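Local coordinates for protein deoxyribodipyrimidine photo-lyase (Oryza sativa Japonica Group, PDB 3UMV) that repairs ultraviolet-damaged DNA by using light and a bound FAD to split cyclobutane pyrimidine dimers back into two pyrimidines, at residues 251-256 and 296-301; 170-175 and 197-202. All blocks are in the same frame, centred on the assembly; numbering follows the deposited sequence.

Contact 1: residues 251-256 and 296-301; sequences EALLGS and QRCALE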
ATOM      1  N   GLU A 251       0.752  -6.794 -16.825  1.00 21.60           N
ATOM      2  CA  GLU A 251       1.483  -7.982 -17.271  1.00 24.51           C
ATOM      3  C   GLU A 251       1.677  -8.986 -16.125  1.00 26.41           C
ATOM      4  O   GLU A 251       1.583 -10.196 -16.341  1.00 27.62           O
ATOM      5  CB  GLU A 251       2.824  -7.585 -17.902  1.00 29.25           C
ATOM      6  CG  GLU A 251       3.674  -8.756 -18.401  1.00 38.03           C
ATOM      7  CD  GLU A 251       3.156  -9.363 -19.699  1.00 48.35           C
ATOM      8  OE1 GLU A 251       3.571 -10.498 -20.026  1.00 51.61           O
ATOM      9  OE2 GLU A 251       2.342  -8.709 -20.393  1.00 50.70           O
ATOM     10  N   ALA A 252       1.933  -8.486 -14.911  1.00 21.84           N
ATOM     11  CA  ALA A 252       2.096  -9.355 -13.741  1.00 21.39           C
ATOM     12  C   ALA A 252       0.787 -10.061 -13.394  1.00 24.36           C
ATOM     13  O   ALA A 252       0.780 -11.213 -12.955  1.00 27.68           O
ATOM     14  CB  ALA A 252       2.590  -8.557 -12.537  1.00 16.41           C
ATOM     15  N   LEU A 253      -0.319  -9.357 -13.578  1.00 21.29           N
ATOM     16  CA  LEU A 253      -1.634  -9.933 -13.333  1.00 17.57           C
ATOM     17  C   LEU A 253      -2.076 -10.871 -14.455  1.00 21.06           C
ATOM     18  O   LEU A 253      -2.497 -11.990 -14.183  1.00 23.57           O
ATOM     19  CB  LEU A 253      -2.680  -8.829 -13.153  1.00 17.14           C
ATOM     20  CG  LEU A 253      -4.101  -9.308 -12.842  1.00 20.28           C
ATOM     21  CD1 LEU A 253      -4.188  -9.829 -11.421  1.00 18.33           C
ATOM     22  CD2 LEU A 253      -5.123  -8.198 -13.073  1.00 18.76           C
ATOM     23  N   LEU A 254      -1.965 -10.414 -15.704  1.00 22.85           N
ATOM     24  CA  LEU A 254      -2.663 -11.050 -16.839  1.00 25.14           C
ATOM     25  C   LEU A 254      -1.782 -11.496 -18.003  1.00 26.51           C
ATOM     26  O   LEU A 254      -2.291 -12.018 -18.995  1.00 32.01           O
ATOM     27  CB  LEU A 254      -3.726 -10.104 -17.411  1.00 28.14           C
ATOM     28  CG  LEU A 254      -4.934  -9.673 -16.585  1.00 32.47           C
ATOM     29  CD1 LEU A 254      -5.742  -8.644 -17.354  1.00 34.70           C
ATOM     30  CD2 LEU A 254      -5.790 -10.868 -16.214  1.00 36.17           C
ATOM     31  N   GLY A 255      -0.475 -11.285 -17.903  1.00 27.79           N
ATOM     32  CA  GLY A 255       0.426 -11.603 -18.995  1.00 27.53           C
ATOM     33  C   GLY A 255       0.301 -13.038 -19.476  1.00 30.07           C
ATOM     34  O   GLY A 255       0.174 -13.957 -18.678  1.00 30.00           O
ATOM     35  N   SER A 256       0.348 -13.235 -20.786  1.00 37.82           N
ATOM     36  CA  SER A 256       0.170 -14.568 -21.346  1.00 44.38           C
ATOM     37  C   SER A 256       1.279 -15.521 -20.916  1.00 47.24           C
ATOM     38  O   SER A 256       1.034 -16.700 -20.672  1.00 48.21           O
ATOM     39  CB  SER A 256       0.089 -14.506 -22.874  1.00 48.67           C
ATOM     40  OG  SER A 256       1.299 -14.021 -23.427  1.00 50.39           O
ATOM     41  N   GLN A 296      -9.454  -3.324  -7.433  1.00 14.66           N
ATOM     42  CA  GLN A 296     -10.741  -3.645  -8.052  1.00 12.47           C
ATOM     43  C   GLN A 296     -10.526  -4.307  -9.418  1.00 15.51           C
ATOM     44  O   GLN A 296     -11.166  -5.317  -9.726  1.00 14.91           O
ATOM     45  CB  GLN A 296     -11.600  -2.376  -8.162  1.00 14.96           C
ATOM     46  CG  GLN A 296     -12.989  -2.581  -8.742  1.00 15.70           C
ATOM     47  CD  GLN A 296     -13.919  -1.417  -8.440  1.00 14.39           C
ATOM     48  OE1 GLN A 296     -13.672  -0.615  -7.526  1.00 15.88           O
ATOM     49  NE2 GLN A 296     -14.987  -1.311  -9.207  1.00 13.27           N
ATOM     50  N   ARG A 297      -9.611  -3.763 -10.224  1.00 13.05           N
ATOM     51  CA  ARG A 297      -9.208  -4.446 -11.460  1.00 15.74           C
ATOM     52  C   ARG A 297      -8.758  -5.891 -11.207  1.00 18.95           C
ATOM     53  O   ARG A 297      -9.142  -6.806 -11.945  1.00 18.73           O
ATOM     54  CB  ARG A 297      -8.078  -3.683 -12.166  1.00 17.84           C
ATOM     55  CG  ARG A 297      -7.434  -4.463 -13.312  1.00 15.89           C
ATOM     56  CD  ARG A 297      -8.490  -4.897 -14.320  1.00 14.96           C
ATOM     57  NE  ARG A 297      -9.262  -3.763 -14.810  1.00 19.15           N
ATOM     58  CZ  ARG A 297     -10.437  -3.850 -15.421  1.00 25.79           C
ATOM     59  NH1 ARG A 297     -11.050  -2.745 -15.818  1.00 24.66           N
ATOM     60  NH2 ARG A 297     -11.002  -5.036 -15.629  1.00 26.12           N
ATOM     61  N   CYS A 298      -7.925  -6.097 -10.186  1.00 16.87           N
ATOM     62  CA  CYS A 298      -7.417  -7.438  -9.892  1.00 16.44           C
ATOM     63  C   CYS A 298      -8.571  -8.364  -9.485  1.00 18.05           C
ATOM     64  O   CYS A 298      -8.621  -9.534  -9.891  1.00 19.05           O
ATOM     65  CB  CYS A 298      -6.370  -7.378  -8.775  1.00 16.25           C
ATOM     66  SG  CYS A 298      -4.848  -6.539  -9.236  1.00 18.46           S
ATOM     67  N   ALA A 299      -9.485  -7.836  -8.674  1.00 15.46           N
ATOM     68  CA  ALA A 299     -10.668  -8.586  -8.250  1.00 17.01           C
ATOM     69  C   ALA A 299     -11.588  -8.945  -9.424  1.00 19.29           C
ATOM     70  O   ALA A 299     -12.070 -10.070  -9.505  1.00 18.78           O
ATOM     71  CB  ALA A 299     -11.444  -7.795  -7.203  1.00 18.23           C
ATOM     72  N   LEU A 300     -11.832  -7.991 -10.317  1.00 15.55           N
ATOM     73  CA  LEU A 300     -12.673  -8.241 -11.491  1.00 16.87           C
ATOM     74  C   LEU A 300     -12.108  -9.352 -12.366  1.00 17.47           C
ATOM     75  O   LEU A 300     -12.846 -10.201 -12.870  1.00 20.78           O
ATOM     76  CB  LEU A 300     -12.805  -6.976 -12.339  1.00 21.55           C
ATOM     77  CG  LEU A 300     -13.643  -5.860 -11.743  1.00 19.64           C
ATOM     78  CD1 LEU A 300     -13.344  -4.547 -12.452  1.00 18.34           C
ATOM     79  CD2 LEU A 300     -15.127  -6.197 -11.791  1.00 19.92           C
ATOM     80  N   GLU A 301     -10.803  -9.321 -12.571  1.00 17.30           N
ATOM     81  CA  GLU A 301     -10.162 -10.315 -13.416  1.00 16.48           C
ATOM     82  C   GLU A 301     -10.171 -11.669 -12.736  1.00 21.75           C
ATOM     83  O   GLU A 301     -10.265 -12.704 -13.403  1.00 24.29           O
ATOM     84  CB  GLU A 301      -8.742  -9.878 -13.777  1.00 19.41           C
ATOM     85  CG  GLU A 301      -8.696  -8.588 -14.583  1.00 26.11           C
ATOM     86  CD  GLU A 301      -9.404  -8.728 -15.915  1.00 26.91           C
ATOM     87  OE1 GLU A 301      -9.492  -9.875 -16.409  1.00 27.27           O
ATOM     88  OE2 GLU A 301      -9.875  -7.709 -16.466  1.00 26.24           O
TER
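The guanidinium of Arg297 carries CD1 of Leu300 on one face, 3.9 Å above the plane and nearer its margin than its centre. Arg297 NH2 gives a weak hydrogen bond to Glu301 OE2 at 3.0 Å, bent to 131° at the hydrogen, as part of a salt bridge. NE pairs with Asp52 and NH2 also with Glu202, so two further carboxylates hold the group. The Glu301 carboxylate is the flat group that meets the leucines. Its OE2 pairs with Lys304 as well, and two positive charges would probably keep it ionised.

No hydrogen bond joins 251-256 to 296-301; two leucines make the contact. Leu253 has CG anti to its backbone N (chi1 -178°), which carries CG toward the second helix. Leu253 CD1 meets SG of Cys298 at 4.0 Å. Leu253 CD2 lies 3.9 Å from CG of Glu301 and also touches CA of Cys298. Leu254 has CG beside its backbone N. Leu254 CD1 comes 3.9 Å from CD of Glu301, and Leu254 CD2 is 3.8 Å from OE1. Both leucines cross the Glu301 chain at about a right angle. That chain is bent at chi2 (-62°), so its methylenes meet leucine methyls while OE2 reaches Arg297. An alanine at Glu301 removes CG and the carboxylate, and would probably leave Leu253 and Leu254 less well packed and Arg297 and Lys304 without this shared partner.

Helix 246-254 ends here, and Gly255 leaves helical geometry while its N still bonds to O of Glu251. Leu261 of helix 260-263 packs on Leu253 and Glu301. Leu320 of helix 310-333 packs on Cys298, whose side chain is about 8 Å from FAD. The contact thus joins the end of helix 246-254 to helix 295-305, in the helical surroundings of FAD.

Contact 2: residues 170-175 and 197-202; sequences NVVPVW and DEYLVE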
ATOM      1  N   ASN A 170      -9.917   1.199  -2.608  1.00 14.25           N
ATOM      2  CA  ASN A 170     -10.665   0.078  -2.080  1.00 12.87           C
ATOM      3  C   ASN A 170     -11.863  -0.238  -2.983  1.00 14.04           C
ATOM      4  O   ASN A 170     -12.427   0.667  -3.589  1.00 18.27           O
ATOM      5  CB  ASN A 170     -11.161   0.395  -0.672  1.00 12.67           C
ATOM      6  CG  ASN A 170     -10.025   0.537   0.326  1.00 14.67           C
ATOM      7  OD1 ASN A 170      -9.224  -0.384   0.494  1.00 17.15           O
ATOM      8  ND2 ASN A 170      -9.920   1.709   0.960  1.00 16.40           N
ATOM      9  N   VAL A 171     -12.241  -1.514  -3.064  1.00 15.03           N
ATOM     10  CA  VAL A 171     -13.438  -1.910  -3.803  1.00 15.14           C
ATOM     11  C   VAL A 171     -14.659  -1.309  -3.139  1.00 15.60           C
ATOM     12  O   VAL A 171     -15.504  -0.704  -3.801  1.00 14.73           O
ATOM     13  CB  VAL A 171     -13.613  -3.456  -3.872  1.00 12.07           C
ATOM     14  CG1 VAL A 171     -14.859  -3.808  -4.666  1.00 16.11           C
ATOM     15  CG2 VAL A 171     -12.383  -4.098  -4.508  1.00 18.76           C
ATOM     16  N   VAL A 172     -14.765  -1.499  -1.827  1.00 17.92           N
ATOM     17  CA  VAL A 172     -15.853  -0.901  -1.075  1.00 17.56           C
ATOM     18  C   VAL A 172     -15.275   0.316  -0.358  1.00 14.07           C
ATOM     19  O   VAL A 172     -14.287   0.200   0.371  1.00 12.47           O
ATOM     20  CB  VAL A 172     -16.442  -1.895  -0.043  1.00 17.56           C
ATOM     21  CG1 VAL A 172     -17.625  -1.269   0.694  1.00 14.98           C
ATOM     22  CG2 VAL A 172     -16.889  -3.202  -0.724  1.00 16.17           C
ATOM     23  N   PRO A 173     -15.867   1.497  -0.567  1.00 16.20           N
ATOM     24  CA  PRO A 173     -15.326   2.712   0.058  1.00 13.33           C
ATOM     25  C   PRO A 173     -15.109   2.536   1.550  1.00 15.04           C
ATOM     26  O   PRO A 173     -15.966   1.959   2.231  1.00 16.19           O
ATOM     27  CB  PRO A 173     -16.420   3.745  -0.211  1.00 18.31           C
ATOM     28  CG  PRO A 173     -17.064   3.274  -1.473  1.00 18.51           C
ATOM     29  CD  PRO A 173     -17.014   1.780  -1.452  1.00 18.92           C
ATOM     30  N   VAL A 174     -13.966   3.009   2.049  1.00 16.27           N
ATOM     31  CA  VAL A 174     -13.587   2.788   3.445  1.00 14.00           C
ATOM     32  C   VAL A 174     -14.644   3.279   4.458  1.00 17.96           C
ATOM     33  O   VAL A 174     -14.883   2.622   5.478  1.00 19.46           O
ATOM     34  CB  VAL A 174     -12.218   3.432   3.757  1.00 13.88           C
ATOM     35  CG1 VAL A 174     -12.290   4.972   3.589  1.00 19.95           C
ATOM     36  CG2 VAL A 174     -11.777   3.057   5.167  1.00 15.52           C
ATOM     37  N   TRP A 175     -15.277   4.418   4.185  1.00 19.70           N
ATOM     38  CA  TRP A 175     -16.255   4.978   5.127  1.00 21.70           C
ATOM     39  C   TRP A 175     -17.619   4.291   5.009  1.00 21.55           C
ATOM     40  O   TRP A 175     -18.487   4.446   5.871  1.00 22.67           O
ATOM     41  CB  TRP A 175     -16.384   6.502   4.932  1.00 21.08           C
ATOM     42  CG  TRP A 175     -16.261   6.892   3.508  1.00 19.91           C
ATOM     43  CD1 TRP A 175     -17.171   6.658   2.510  1.00 26.93           C
ATOM     44  CD2 TRP A 175     -15.155   7.560   2.893  1.00 18.69           C
ATOM     45  NE1 TRP A 175     -16.701   7.148   1.315  1.00 24.40           N
ATOM     46  CE2 TRP A 175     -15.464   7.702   1.521  1.00 19.42           C
ATOM     47  CE3 TRP A 175     -13.941   8.060   3.368  1.00 18.38           C
ATOM     48  CZ2 TRP A 175     -14.600   8.311   0.625  1.00 19.44           C
ATOM     49  CZ3 TRP A 175     -13.088   8.675   2.480  1.00 20.38           C
ATOM     50  CH2 TRP A 175     -13.421   8.803   1.124  1.00 18.67           C
ATOM     51  N   ASP A 197     -21.492  -7.064  -4.508  1.00 20.71           N
ATOM     52  CA  ASP A 197     -22.062  -7.018  -5.854  1.00 25.51           C
ATOM     53  C   ASP A 197     -22.308  -5.578  -6.331  1.00 26.08           C
ATOM     54  O   ASP A 197     -22.223  -5.282  -7.521  1.00 24.23           O
ATOM     55  CB  ASP A 197     -23.352  -7.850  -5.935  1.00 31.70           C
ATOM     56  CG  ASP A 197     -23.091  -9.345  -5.882  1.00 42.82           C
ATOM     57  OD1 ASP A 197     -21.939  -9.765  -6.145  1.00 43.31           O
ATOM     58  OD2 ASP A 197     -24.043 -10.102  -5.585  1.00 50.51           O
ATOM     59  N   GLU A 198     -22.575  -4.680  -5.390  1.00 22.76           N
ATOM     60  CA  GLU A 198     -22.797  -3.279  -5.709  1.00 23.67           C
ATOM     61  C   GLU A 198     -21.527  -2.510  -6.089  1.00 21.41           C
ATOM     62  O   GLU A 198     -21.598  -1.538  -6.846  1.00 24.85           O
ATOM     63  CB  GLU A 198     -23.505  -2.579  -4.544  1.00 26.64           C
ATOM     64  CG  GLU A 198     -23.722  -1.089  -4.745  1.00 26.05           C
ATOM     65  CD  GLU A 198     -24.603  -0.470  -3.670  1.00 30.49           C
ATOM     66  OE1 GLU A 198     -24.907  -1.155  -2.670  1.00 33.56           O
ATOM     67  OE2 GLU A 198     -24.988   0.709  -3.829  1.00 34.81           O
ATOM     68  N   TYR A 199     -20.375  -2.934  -5.568  1.00 19.18           N
ATOM     69  CA  TYR A 199     -19.124  -2.185  -5.766  1.00 16.09           C
ATOM     70  C   TYR A 199     -18.086  -2.855  -6.660  1.00 18.88           C
ATOM     71  O   TYR A 199     -17.253  -2.171  -7.279  1.00 21.50           O
ATOM     72  CB  TYR A 199     -18.493  -1.841  -4.412  1.00 15.68           C
ATOM     73  CG  TYR A 199     -19.332  -0.861  -3.638  1.00 15.01           C
ATOM     74  CD1 TYR A 199     -19.312   0.481  -3.952  1.00 17.88           C
ATOM     75  CD2 TYR A 199     -20.161  -1.286  -2.610  1.00 19.84           C
ATOM     76  CE1 TYR A 199     -20.077   1.383  -3.273  1.00 19.97           C
ATOM     77  CE2 TYR A 199     -20.941  -0.378  -1.906  1.00 23.93           C
ATOM     78  CZ  TYR A 199     -20.882   0.961  -2.244  1.00 20.55           C
ATOM     79  OH  TYR A 199     -21.642   1.885  -1.574  1.00 21.31           O
ATOM     80  N   LEU A 200     -18.128  -4.183  -6.738  1.00 20.05           N
ATOM     81  CA  LEU A 200     -17.208  -4.898  -7.612  1.00 21.28           C
ATOM     82  C   LEU A 200     -17.753  -4.932  -9.039  1.00 23.94           C
ATOM     83  O   LEU A 200     -18.294  -5.942  -9.492  1.00 27.61           O
ATOM     84  CB  LEU A 200     -16.923  -6.304  -7.094  1.00 20.59           C
ATOM     85  CG  LEU A 200     -15.865  -7.080  -7.870  1.00 19.67           C
ATOM     86  CD1 LEU A 200     -14.592  -6.258  -8.039  1.00 22.45           C
ATOM     87  CD2 LEU A 200     -15.552  -8.391  -7.142  1.00 22.96           C
ATOM     88  N   VAL A 201     -17.593  -3.806  -9.723  1.00 20.61           N
ATOM     89  CA  VAL A 201     -18.176  -3.554 -11.032  1.00 20.93           C
ATOM     90  C   VAL A 201     -17.093  -3.039 -11.970  1.00 20.52           C
ATOM     91  O   VAL A 201     -16.010  -2.650 -11.533  1.00 20.34           O
ATOM     92  CB  VAL A 201     -19.308  -2.505 -10.938  1.00 24.72           C
ATOM     93  CG1 VAL A 201     -20.343  -2.952  -9.935  1.00 28.16           C
ATOM     94  CG2 VAL A 201     -18.759  -1.145 -10.538  1.00 24.85           C
ATOM     95  N   GLU A 202     -17.377  -3.038 -13.264  1.00 21.27           N
ATOM     96  CA  GLU A 202     -16.392  -2.590 -14.235  1.00 18.92           C
ATOM     97  C   GLU A 202     -16.196  -1.085 -14.171  1.00 18.42           C
ATOM     98  O   GLU A 202     -17.048  -0.353 -13.654  1.00 20.94           O
ATOM     99  CB  GLU A 202     -16.798  -3.017 -15.658  1.00 26.87           C
ATOM    100  CG  GLU A 202     -16.074  -4.291 -16.151  1.00 28.39           C
ATOM    101  CD  GLU A 202     -14.556  -4.120 -16.273  1.00 33.48           C
ATOM    102  OE1 GLU A 202     -13.854  -5.133 -16.525  1.00 33.45           O
ATOM    103  OE2 GLU A 202     -14.060  -2.975 -16.121  1.00 32.12           O
TER
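Tyr199 takes the largest share of this buried contact, and its ring is packed on both faces. Pro173 CD sits over one face in a CH-pi contact, 3.9 Å from the centroid of the Tyr199 ring and 24° off the normal. Pro173 CD is 3.6 Å from CE1 of Tyr199, on the CD1-CE1 side. Glu198 CG covers the opposite face, off-centre. The proline and tyrosine side chains cross at about a right angle. Val172 CG1 approaches CD2 of Tyr199 obliquely at 4.2 Å. At the root of the side chain, O of Val171 comes within 3.3 Å of Tyr199 CB.

Val171 has CG1 anti to its backbone N (chi1 -179°). This methyl reaches the chain just after the tyrosine. Val171 CG1 is 3.9 Å from N and 4.0 Å from CB of Leu200. Tyr199 has CG beside its own backbone N (chi1 -67°), which turns the ring toward Val172 and Pro173. No hydrogen bond links 170-175 directly to 197-202.

Buried polar groups around this layer are held from outside it. Arg25 bridges the two segments, with NH2 on O of Val171 and NH1 on O of Tyr199. Glu325 of helix 310-333 takes the N-H groups of both Val171 and Val172, one on each carboxylate oxygen. Glu325 is in a region assigned to FAD binding by similarity, yet the side chain of Val171 is about 10 Å from the bound FAD.

Helix 196-199 ends at the tyrosine, and Leu200 is the centre of an inverse gamma turn that redirects the chain. The arrangement is a CH-pi contact of proline on tyrosine between two loop-rich segments. Both belong to the DNA photolyase family region, and here they rest against the helical, FAD-binding part of the protein.

How the contacts relate
Contact 2 comes first along the chain and closes before contact 1 opens. Their centres are 17 Å apart, and each is about 17 Å from the centre of the chain. They touch where Tyr199 to Glu202 meet Gln296, Arg297 and Leu300 of helix 295-305. Gln296 NE2 probably donates a hydrogen bond to Val201 O at 2.9 Å, and Leu200 packs on Ala299 and Leu300. Helix 310-333 borders both, through Leu320 at contact 1 and Glu325 at contact 2. Segment 170-175 follows strand 162-166 of the sheet. Contact 2 joins the chain that follows the sheet to its own later part, contact 1 pairs two helices, and helix 295-305 links the two near FAD.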